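Local coordinates for protein dicer Related Helicase (Caenorhabditis elegans, PDB 6M6Q) that belongs to the RIG-I-like family of RNA helicases, binds single- and double-stranded RNA and probably couples this to ATP hydrolysis, the present chain being its N-terminal domain, at residues F52-L64 with F123-A137. Sequence-based numbering, arbitrary orientation.
Sequences FKLFESLFPPGKL and FLNTVLFDEKGLRIA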
ATOM      1  N   PHE B  52     -21.898  -1.154  11.255  1.00 58.50           N
ATOM      2  CA  PHE B  52     -21.170  -0.160  10.429  1.00 56.29           C
ATOM      3  C   PHE B  52     -21.356   1.235  11.057  1.00 61.56           C
ATOM      4  O   PHE B  52     -20.423   2.067  10.996  1.00 57.71           O
ATOM      5  CB  PHE B  52     -21.650  -0.191   8.966  1.00 58.45           C
ATOM      6  CG  PHE B  52     -21.120  -1.324   8.109  1.00 53.42           C
ATOM      7  CD1 PHE B  52     -19.854  -1.264   7.538  1.00 56.02           C
ATOM      8  CD2 PHE B  52     -21.916  -2.421   7.815  1.00 51.78           C
ATOM      9  CE1 PHE B  52     -19.391  -2.300   6.739  1.00 57.52           C
ATOM     10  CE2 PHE B  52     -21.448  -3.450   7.013  1.00 49.77           C
ATOM     11  CZ  PHE B  52     -20.188  -3.392   6.487  1.00 51.32           C
ATOM     12  N   LYS B  53     -22.520   1.481  11.665  1.00 65.78           N
ATOM     13  CA  LYS B  53     -22.918   2.828  12.162  1.00 72.62           C
ATOM     14  C   LYS B  53     -21.981   3.268  13.299  1.00 71.42           C
ATOM     15  O   LYS B  53     -21.793   4.485  13.453  1.00 64.44           O
ATOM     16  CB  LYS B  53     -24.377   2.843  12.617  1.00 77.71           C
ATOM     17  CG  LYS B  53     -25.067   4.188  12.461  1.00 86.55           C
ATOM     18  CD  LYS B  53     -26.398   4.274  13.160  1.00 94.92           C
ATOM     19  CE  LYS B  53     -27.114   5.578  12.882  1.00 99.62           C
ATOM     20  NZ  LYS B  53     -26.320   6.744  13.340  1.00101.43           N
ATOM     21  N   LEU B  54     -21.398   2.315  14.041  1.00 65.47           N
ATOM     22  CA  LEU B  54     -20.477   2.593  15.182  1.00 65.27           C
ATOM     23  C   LEU B  54     -19.198   3.295  14.682  1.00 65.64           C
ATOM     24  O   LEU B  54     -18.380   3.670  15.544  1.00 67.12           O
ATOM     25  CB  LEU B  54     -20.111   1.283  15.895  1.00 68.04           C
ATOM     26  CG  LEU B  54     -21.255   0.536  16.576  1.00 70.05           C
ATOM     27  CD1 LEU B  54     -20.926  -0.954  16.705  1.00 64.83           C
ATOM     28  CD2 LEU B  54     -21.562   1.139  17.939  1.00 73.56           C
ATOM     29  N   PHE B  55     -19.006   3.433  13.360  1.00 64.27           N
ATOM     30  CA  PHE B  55     -17.756   3.969  12.749  1.00 67.25           C
ATOM     31  C   PHE B  55     -18.029   5.317  12.060  1.00 65.40           C
ATOM     32  O   PHE B  55     -17.103   5.860  11.419  1.00 60.63           O
ATOM     33  CB  PHE B  55     -17.156   2.943  11.782  1.00 67.28           C
ATOM     34  CG  PHE B  55     -16.806   1.617  12.413  1.00 65.56           C
ATOM     35  CD1 PHE B  55     -17.733   0.588  12.463  1.00 65.64           C
ATOM     36  CD2 PHE B  55     -15.554   1.397  12.960  1.00 67.65           C
ATOM     37  CE1 PHE B  55     -17.421  -0.620  13.063  1.00 66.97           C
ATOM     38  CE2 PHE B  55     -15.241   0.185  13.554  1.00 66.22           C
ATOM     39  CZ  PHE B  55     -16.178  -0.818  13.609  1.00 68.14           C
ATOM     40  N   GLU B  56     -19.234   5.871  12.235  1.00 68.90           N
ATOM     41  CA  GLU B  56     -19.693   7.079  11.487  1.00 80.04           C
ATOM     42  C   GLU B  56     -18.824   8.305  11.845  1.00 75.74           C
ATOM     43  O   GLU B  56     -18.654   9.170  10.962  1.00 77.65           O
ATOM     44  CB  GLU B  56     -21.192   7.318  11.691  1.00 84.55           C
ATOM     45  CG  GLU B  56     -21.590   7.680  13.110  1.00 94.48           C
ATOM     46  CD  GLU B  56     -23.096   7.630  13.357  1.00105.45           C
ATOM     47  OE1 GLU B  56     -23.504   7.515  14.542  1.00110.88           O
ATOM     48  OE2 GLU B  56     -23.868   7.691  12.360  1.00 98.70           O
ATOM     49  N   SER B  57     -18.230   8.341  13.043  1.00 69.34           N
ATOM     50  CA  SER B  57     -17.378   9.455  13.547  1.00 64.86           C
ATOM     51  C   SER B  57     -16.068   9.552  12.747  1.00 69.99           C
ATOM     52  O   SER B  57     -15.424  10.646  12.785  1.00 53.71           O
ATOM     53  CB  SER B  57     -17.099   9.292  15.003  1.00 72.21           C
ATOM     54  OG  SER B  57     -16.985   7.918  15.344  1.00 96.35           O
ATOM     55  N   LEU B  58     -15.690   8.473  12.044  1.00 72.50           N
ATOM     56  CA  LEU B  58     -14.379   8.338  11.350  1.00 74.01           C
ATOM     57  C   LEU B  58     -14.500   8.754   9.879  1.00 72.04           C
ATOM     58  O   LEU B  58     -13.469   8.746   9.187  1.00 61.32           O
ATOM     59  CB  LEU B  58     -13.898   6.893  11.462  1.00 79.25           C
ATOM     60  CG  LEU B  58     -13.464   6.454  12.855  1.00 78.11           C
ATOM     61  CD1 LEU B  58     -13.605   4.958  12.998  1.00 74.94           C
ATOM     62  CD2 LEU B  58     -12.033   6.898  13.150  1.00 77.45           C
ATOM     63  N   PHE B  59     -15.687   9.132   9.415  1.00 74.79           N
ATOM     64  CA  PHE B  59     -15.896   9.610   8.025  1.00 76.62           C
ATOM     65  C   PHE B  59     -16.604  10.950   8.052  1.00 76.05           C
ATOM     66  O   PHE B  59     -17.208  11.307   9.053  1.00 78.22           O
ATOM     67  CB  PHE B  59     -16.710   8.611   7.214  1.00 78.66           C
ATOM     68  CG  PHE B  59     -16.171   7.206   7.205  1.00 76.78           C
ATOM     69  CD1 PHE B  59     -16.528   6.304   8.200  1.00 80.98           C
ATOM     70  CD2 PHE B  59     -15.331   6.771   6.188  1.00 69.43           C
ATOM     71  CE1 PHE B  59     -16.070   4.996   8.169  1.00 72.13           C
ATOM     72  CE2 PHE B  59     -14.860   5.469   6.172  1.00 70.84           C
ATOM     73  CZ  PHE B  59     -15.240   4.582   7.156  1.00 72.67           C
ATOM     74  N   PRO B  60     -16.563  11.720   6.947  1.00 72.25           N
ATOM     75  CA  PRO B  60     -17.331  12.952   6.839  1.00 74.06           C
ATOM     76  C   PRO B  60     -18.820  12.670   6.889  1.00 74.91           C
ATOM     77  O   PRO B  60     -19.259  11.626   6.429  1.00 69.35           O
ATOM     78  CB  PRO B  60     -16.938  13.513   5.467  1.00 73.28           C
ATOM     79  CG  PRO B  60     -15.591  12.888   5.202  1.00 71.47           C
ATOM     80  CD  PRO B  60     -15.709  11.499   5.783  1.00 75.29           C
ATOM     81  N   PRO B  61     -19.631  13.601   7.440  1.00 85.63           N
ATOM     82  CA  PRO B  61     -21.066  13.376   7.649  1.00 89.63           C
ATOM     83  C   PRO B  61     -21.794  12.765   6.438  1.00 83.10           C
ATOM     84  O   PRO B  61     -21.789  13.348   5.368  1.00 80.72           O
ATOM     85  CB  PRO B  61     -21.600  14.791   7.947  1.00 94.62           C
ATOM     86  CG  PRO B  61     -20.466  15.723   7.510  1.00 96.55           C
ATOM     87  CD  PRO B  61     -19.219  14.950   7.834  1.00 88.93           C
ATOM     88  N   GLY B  62     -22.377  11.588   6.627  1.00 80.32           N
ATOM     89  CA  GLY B  62     -23.155  10.895   5.591  1.00 86.66           C
ATOM     90  C   GLY B  62     -22.308   9.964   4.733  1.00 83.23           C
ATOM     91  O   GLY B  62     -22.888   9.072   4.139  1.00 89.90           O
ATOM     92  N   LYS B  63     -20.989  10.164   4.668  1.00 69.75           N
ATOM     93  CA  LYS B  63     -20.084   9.307   3.865  1.00 71.23           C
ATOM     94  C   LYS B  63     -20.156   7.848   4.356  1.00 68.60           C
ATOM     95  O   LYS B  63     -20.057   6.940   3.506  1.00 59.40           O
ATOM     96  CB  LYS B  63     -18.650   9.828   3.899  1.00 79.37           C
ATOM     97  CG  LYS B  63     -17.670   9.031   3.049  1.00 89.64           C
ATOM     98  CD  LYS B  63     -16.888   9.883   2.056  1.00100.48           C
ATOM     99  CE  LYS B  63     -16.387   9.094   0.863  1.00105.20           C
ATOM    100  NZ  LYS B  63     -17.328   9.162  -0.286  1.00107.70           N
ATOM    101  N   LEU B  64     -20.277   7.611   5.660  1.00 68.54           N
ATOM    102  CA  LEU B  64     -20.317   6.228   6.198  1.00 64.58           C
ATOM    103  C   LEU B  64     -21.486   5.491   5.551  1.00 59.20           C
ATOM    104  O   LEU B  64     -21.240   4.484   4.887  1.00 62.56           O
ATOM    105  CB  LEU B  64     -20.450   6.247   7.722  1.00 64.05           C
ATOM    106  CG  LEU B  64     -20.260   4.895   8.421  1.00 63.54           C
ATOM    107  CD1 LEU B  64     -21.587   4.159   8.600  1.00 64.24           C
ATOM    108  CD2 LEU B  64     -19.275   4.013   7.669  1.00 65.77           C
ATOM    109  N   PHE B 123     -13.777   1.359   3.623  1.00 58.71           N
ATOM    110  CA  PHE B 123     -14.204   1.251   5.042  1.00 58.91           C
ATOM    111  C   PHE B 123     -13.027   0.739   5.882  1.00 59.90           C
ATOM    112  O   PHE B 123     -12.603   1.446   6.816  1.00 59.26           O
ATOM    113  CB  PHE B 123     -15.424   0.354   5.171  1.00 54.83           C
ATOM    114  CG  PHE B 123     -15.729  -0.110   6.568  1.00 54.96           C
ATOM    115  CD1 PHE B 123     -16.242   0.760   7.509  1.00 58.70           C
ATOM    116  CD2 PHE B 123     -15.590  -1.436   6.909  1.00 57.53           C
ATOM    117  CE1 PHE B 123     -16.624   0.308   8.759  1.00 63.01           C
ATOM    118  CE2 PHE B 123     -15.974  -1.891   8.160  1.00 60.56           C
ATOM    119  CZ  PHE B 123     -16.478  -1.013   9.090  1.00 65.04           C
ATOM    120  N   LEU B 124     -12.501  -0.436   5.521  1.00 56.10           N
ATOM    121  CA  LEU B 124     -11.476  -1.177   6.294  1.00 58.05           C
ATOM    122  C   LEU B 124     -10.204  -0.324   6.438  1.00 53.10           C
ATOM    123  O   LEU B 124      -9.674  -0.281   7.549  1.00 52.19           O
ATOM    124  CB  LEU B 124     -11.189  -2.521   5.608  1.00 55.68           C
ATOM    125  CG  LEU B 124     -12.311  -3.557   5.691  1.00 58.47           C
ATOM    126  CD1 LEU B 124     -11.836  -4.925   5.203  1.00 57.66           C
ATOM    127  CD2 LEU B 124     -12.850  -3.670   7.106  1.00 62.14           C
ATOM    128  N   ASN B 125      -9.753   0.343   5.376  1.00 47.32           N
ATOM    129  CA  ASN B 125      -8.487   1.128   5.386  1.00 52.24           C
ATOM    130  C   ASN B 125      -8.647   2.409   6.222  1.00 53.52           C
ATOM    131  O   ASN B 125      -7.627   2.985   6.561  1.00 54.02           O
ATOM    132  CB  ASN B 125      -8.014   1.497   3.987  1.00 52.74           C
ATOM    133  CG  ASN B 125      -7.584   0.297   3.176  1.00 57.25           C
ATOM    134  OD1 ASN B 125      -7.243  -0.757   3.725  1.00 59.10           O
ATOM    135  ND2 ASN B 125      -7.587   0.451   1.867  1.00 56.60           N
ATOM    136  N   THR B 126      -9.876   2.865   6.461  1.00 49.36           N
ATOM    137  CA  THR B 126     -10.185   4.062   7.278  1.00 57.17           C
ATOM    138  C   THR B 126     -10.203   3.682   8.770  1.00 60.42           C
ATOM    139  O   THR B 126      -9.548   4.388   9.559  1.00 64.68           O
ATOM    140  CB  THR B 126     -11.502   4.716   6.833  1.00 62.10           C
ATOM    141  OG1 THR B 126     -11.419   5.052   5.451  1.00 61.80           O
ATOM    142  CG2 THR B 126     -11.814   5.978   7.597  1.00 63.88           C
ATOM    143  N   VAL B 127     -10.900   2.598   9.132  1.00 55.20           N
ATOM    144  CA  VAL B 127     -11.222   2.239  10.544  1.00 54.56           C
ATOM    145  C   VAL B 127     -10.081   1.422  11.174  1.00 55.36           C
ATOM    146  O   VAL B 127      -9.913   1.525  12.354  1.00 73.96           O
ATOM    147  CB  VAL B 127     -12.558   1.484  10.663  1.00 51.60           C
ATOM    148  CG1 VAL B 127     -13.700   2.275  10.106  1.00 49.98           C
ATOM    149  CG2 VAL B 127     -12.497   0.121  10.019  1.00 59.15           C
ATOM    150  N   LEU B 128      -9.394   0.573  10.425  1.00 61.96           N
ATOM    151  CA  LEU B 128      -8.450  -0.426  11.005  1.00 59.62           C
ATOM    152  C   LEU B 128      -7.013   0.130  11.020  1.00 59.12           C
ATOM    153  O   LEU B 128      -6.114  -0.613  11.351  1.00 69.26           O
ATOM    154  CB  LEU B 128      -8.524  -1.734  10.199  1.00 58.92           C
ATOM    155  CG  LEU B 128      -9.817  -2.545  10.338  1.00 60.37           C
ATOM    156  CD1 LEU B 128      -9.627  -3.941   9.778  1.00 60.72           C
ATOM    157  CD2 LEU B 128     -10.282  -2.638  11.784  1.00 60.53           C
ATOM    158  N   PHE B 129      -6.790   1.381  10.650  1.00 57.81           N
ATOM    159  CA  PHE B 129      -5.428   1.982  10.639  1.00 56.96           C
ATOM    160  C   PHE B 129      -5.426   3.232  11.516  1.00 56.83           C
ATOM    161  O   PHE B 129      -4.481   4.034  11.424  1.00 58.67           O
ATOM    162  CB  PHE B 129      -4.977   2.241   9.202  1.00 57.11           C
ATOM    163  CG  PHE B 129      -4.596   0.999   8.426  1.00 65.08           C
ATOM    164  CD1 PHE B 129      -5.559   0.209   7.797  1.00 64.91           C
ATOM    165  CD2 PHE B 129      -3.263   0.625   8.302  1.00 60.51           C
ATOM    166  CE1 PHE B 129      -5.191  -0.932   7.092  1.00 58.07           C
ATOM    167  CE2 PHE B 129      -2.902  -0.499   7.563  1.00 54.34           C
ATOM    168  CZ  PHE B 129      -3.862  -1.264   6.950  1.00 51.75           C
ATOM    169  N   ASP B 130      -6.449   3.346  12.361  1.00 55.72           N
ATOM    170  CA  ASP B 130      -6.712   4.472  13.286  1.00 58.41           C
ATOM    171  C   ASP B 130      -6.937   3.878  14.673  1.00 70.22           C
ATOM    172  O   ASP B 130      -7.677   2.851  14.759  1.00 71.25           O
ATOM    173  CB  ASP B 130      -7.951   5.247  12.848  1.00 62.18           C
ATOM    174  CG  ASP B 130      -8.226   6.511  13.635  1.00 68.28           C
ATOM    175  OD1 ASP B 130      -9.012   6.436  14.597  1.00 72.43           O
ATOM    176  OD2 ASP B 130      -7.704   7.576  13.238  1.00 75.20           O
ATOM    177  N   GLU B 131      -6.308   4.449  15.708  1.00 70.19           N
ATOM    178  CA  GLU B 131      -6.375   3.923  17.097  1.00 71.02           C
ATOM    179  C   GLU B 131      -7.849   3.865  17.532  1.00 68.10           C
ATOM    180  O   GLU B 131      -8.285   2.799  17.978  1.00 57.92           O
ATOM    181  CB  GLU B 131      -5.543   4.780  18.057  1.00 86.00           C
ATOM    182  CG  GLU B 131      -5.924   4.582  19.529  1.00 92.05           C
ATOM    183  CD  GLU B 131      -4.808   4.755  20.545  1.00 95.05           C
ATOM    184  OE1 GLU B 131      -3.748   5.326  20.178  1.00 93.28           O
ATOM    185  OE2 GLU B 131      -5.010   4.325  21.713  1.00 89.93           O
ATOM    186  N   LYS B 132      -8.576   4.972  17.392  1.00 69.20           N
ATOM    187  CA  LYS B 132      -9.979   5.106  17.872  1.00 77.67           C
ATOM    188  C   LYS B 132     -10.833   4.048  17.180  1.00 72.09           C
ATOM    189  O   LYS B 132     -11.711   3.472  17.844  1.00 67.60           O
ATOM    190  CB  LYS B 132     -10.519   6.519  17.601  1.00 85.79           C
ATOM    191  CG  LYS B 132      -9.624   7.668  18.076  1.00 95.54           C
ATOM    192  CD  LYS B 132     -10.111   9.064  17.683  1.00104.10           C
ATOM    193  CE  LYS B 132      -9.992   9.362  16.196  1.00116.40           C
ATOM    194  NZ  LYS B 132      -8.592   9.638  15.783  1.00118.09           N
ATOM    195  N   GLY B 133     -10.574   3.821  15.893  1.00 72.35           N
ATOM    196  CA  GLY B 133     -11.290   2.852  15.044  1.00 73.59           C
ATOM    197  C   GLY B 133     -10.953   1.411  15.375  1.00 62.24           C
ATOM    198  O   GLY B 133     -11.843   0.580  15.287  1.00 58.07           O
ATOM    199  N   LEU B 134      -9.710   1.126  15.744  1.00 60.10           N
ATOM    200  CA  LEU B 134      -9.294  -0.230  16.183  1.00 65.68           C
ATOM    201  C   LEU B 134      -9.936  -0.557  17.528  1.00 62.49           C
ATOM    202  O   LEU B 134     -10.314  -1.709  17.729  1.00 63.05           O
ATOM    203  CB  LEU B 134      -7.778  -0.293  16.273  1.00 74.10           C
ATOM    204  CG  LEU B 134      -7.114  -1.020  15.119  1.00 79.12           C
ATOM    205  CD1 LEU B 134      -5.655  -0.640  15.029  1.00 89.97           C
ATOM    206  CD2 LEU B 134      -7.277  -2.524  15.269  1.00 76.79           C
ATOM    207  N   ARG B 135     -10.058   0.430  18.402  1.00 64.38           N
ATOM    208  CA  ARG B 135     -10.748   0.290  19.705  1.00 73.44           C
ATOM    209  C   ARG B 135     -12.158  -0.222  19.441  1.00 70.22           C
ATOM    210  O   ARG B 135     -12.558  -1.201  20.094  1.00 75.62           O
ATOM    211  CB  ARG B 135     -10.759   1.625  20.465  1.00 80.07           C
ATOM    212  CG  ARG B 135      -9.404   2.031  21.028  1.00 80.45           C
ATOM    213  CD  ARG B 135      -9.115   1.326  22.323  1.00 83.33           C
ATOM    214  NE  ARG B 135      -7.763   1.560  22.794  1.00 87.37           N
ATOM    215  CZ  ARG B 135      -7.175   0.862  23.760  1.00 85.83           C
ATOM    216  NH1 ARG B 135      -5.944   1.167  24.135  1.00 84.99           N
ATOM    217  NH2 ARG B 135      -7.828  -0.123  24.365  1.00 83.19           N
ATOM    218  N   ILE B 136     -12.871   0.408  18.510  1.00 66.56           N
ATOM    219  CA  ILE B 136     -14.281   0.053  18.207  1.00 67.94           C
ATOM    220  C   ILE B 136     -14.292  -1.361  17.632  1.00 70.86           C
ATOM    221  O   ILE B 136     -15.165  -2.168  18.058  1.00 61.72           O
ATOM    222  CB  ILE B 136     -14.935   1.075  17.270  1.00 68.70           C
ATOM    223  CG1 ILE B 136     -14.833   2.492  17.839  1.00 69.93           C
ATOM    224  CG2 ILE B 136     -16.379   0.680  16.998  1.00 75.03           C
ATOM    225  CD1 ILE B 136     -15.334   3.567  16.911  1.00 70.85           C
ATOM    226  N   ALA B 137     -13.346  -1.662  16.736  1.00 59.73           N
ATOM    227  CA  ALA B 137     -13.247  -2.964  16.047  1.00 63.03           C
ATOM    228  C   ALA B 137     -12.934  -4.058  17.069  1.00 65.22           C
ATOM    229  O   ALA B 137     -13.490  -5.153  16.935  1.00 67.20           O
ATOM    230  CB  ALA B 137     -12.212  -2.902  14.962  1.00 64.27           C
TER
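F123 sits between F52 and F55, and the three rings form an aromatic cluster. F52 turns its edge, CD1 and CE1, onto one face of F123, with centroids 4.9 Å apart and planes at 58°. F123 in turn points its own CE1/CZ edge at a face of F55; this pair is T-shaped, its planes 87° apart and its centroids separated by 5.3 Å. With CG anti to the backbone N (chi1 165°), the F123 ring extends from its helix far enough to meet both partners. The opposite face of F55 receives the methyl CG2 of I136 in a CH-pi contact, 4.0 Å from the ring centroid, while G133 O lies at the ring edge, near its plane. F55 is thus gripped from both faces, and an alanine here would probably open a gap between F123 and I136, leaving the F123 edge without its aromatic face.

Further apolar contacts extend the interface. V127 CG1 touches F55 CD2 at 3.5 Å and also reaches L58 CD1, which packs on G133 CA at 3.7 Å. F59 lays its CE2 and CZ corner against the CB and CG2 of T126, whose hydroxyl is bonded to C122 O.

No hydrogen bond joins the two segments. Among polar groups, D130 N-caps helix 131-144 through a weak bond from G133 N to OD1 and forms a weak, long salt bridge with K132 through OD2, while L58 CD2 rests 3.4 Å from D130 OD1.

In this all-helical domain, the 3-10 segment that runs through 52-58 packs into the bend where helix 94-127 gives way to helix 131-144. Helix 33-42 covers F52, and I67 of helix 63-72 touches both F59 and F123.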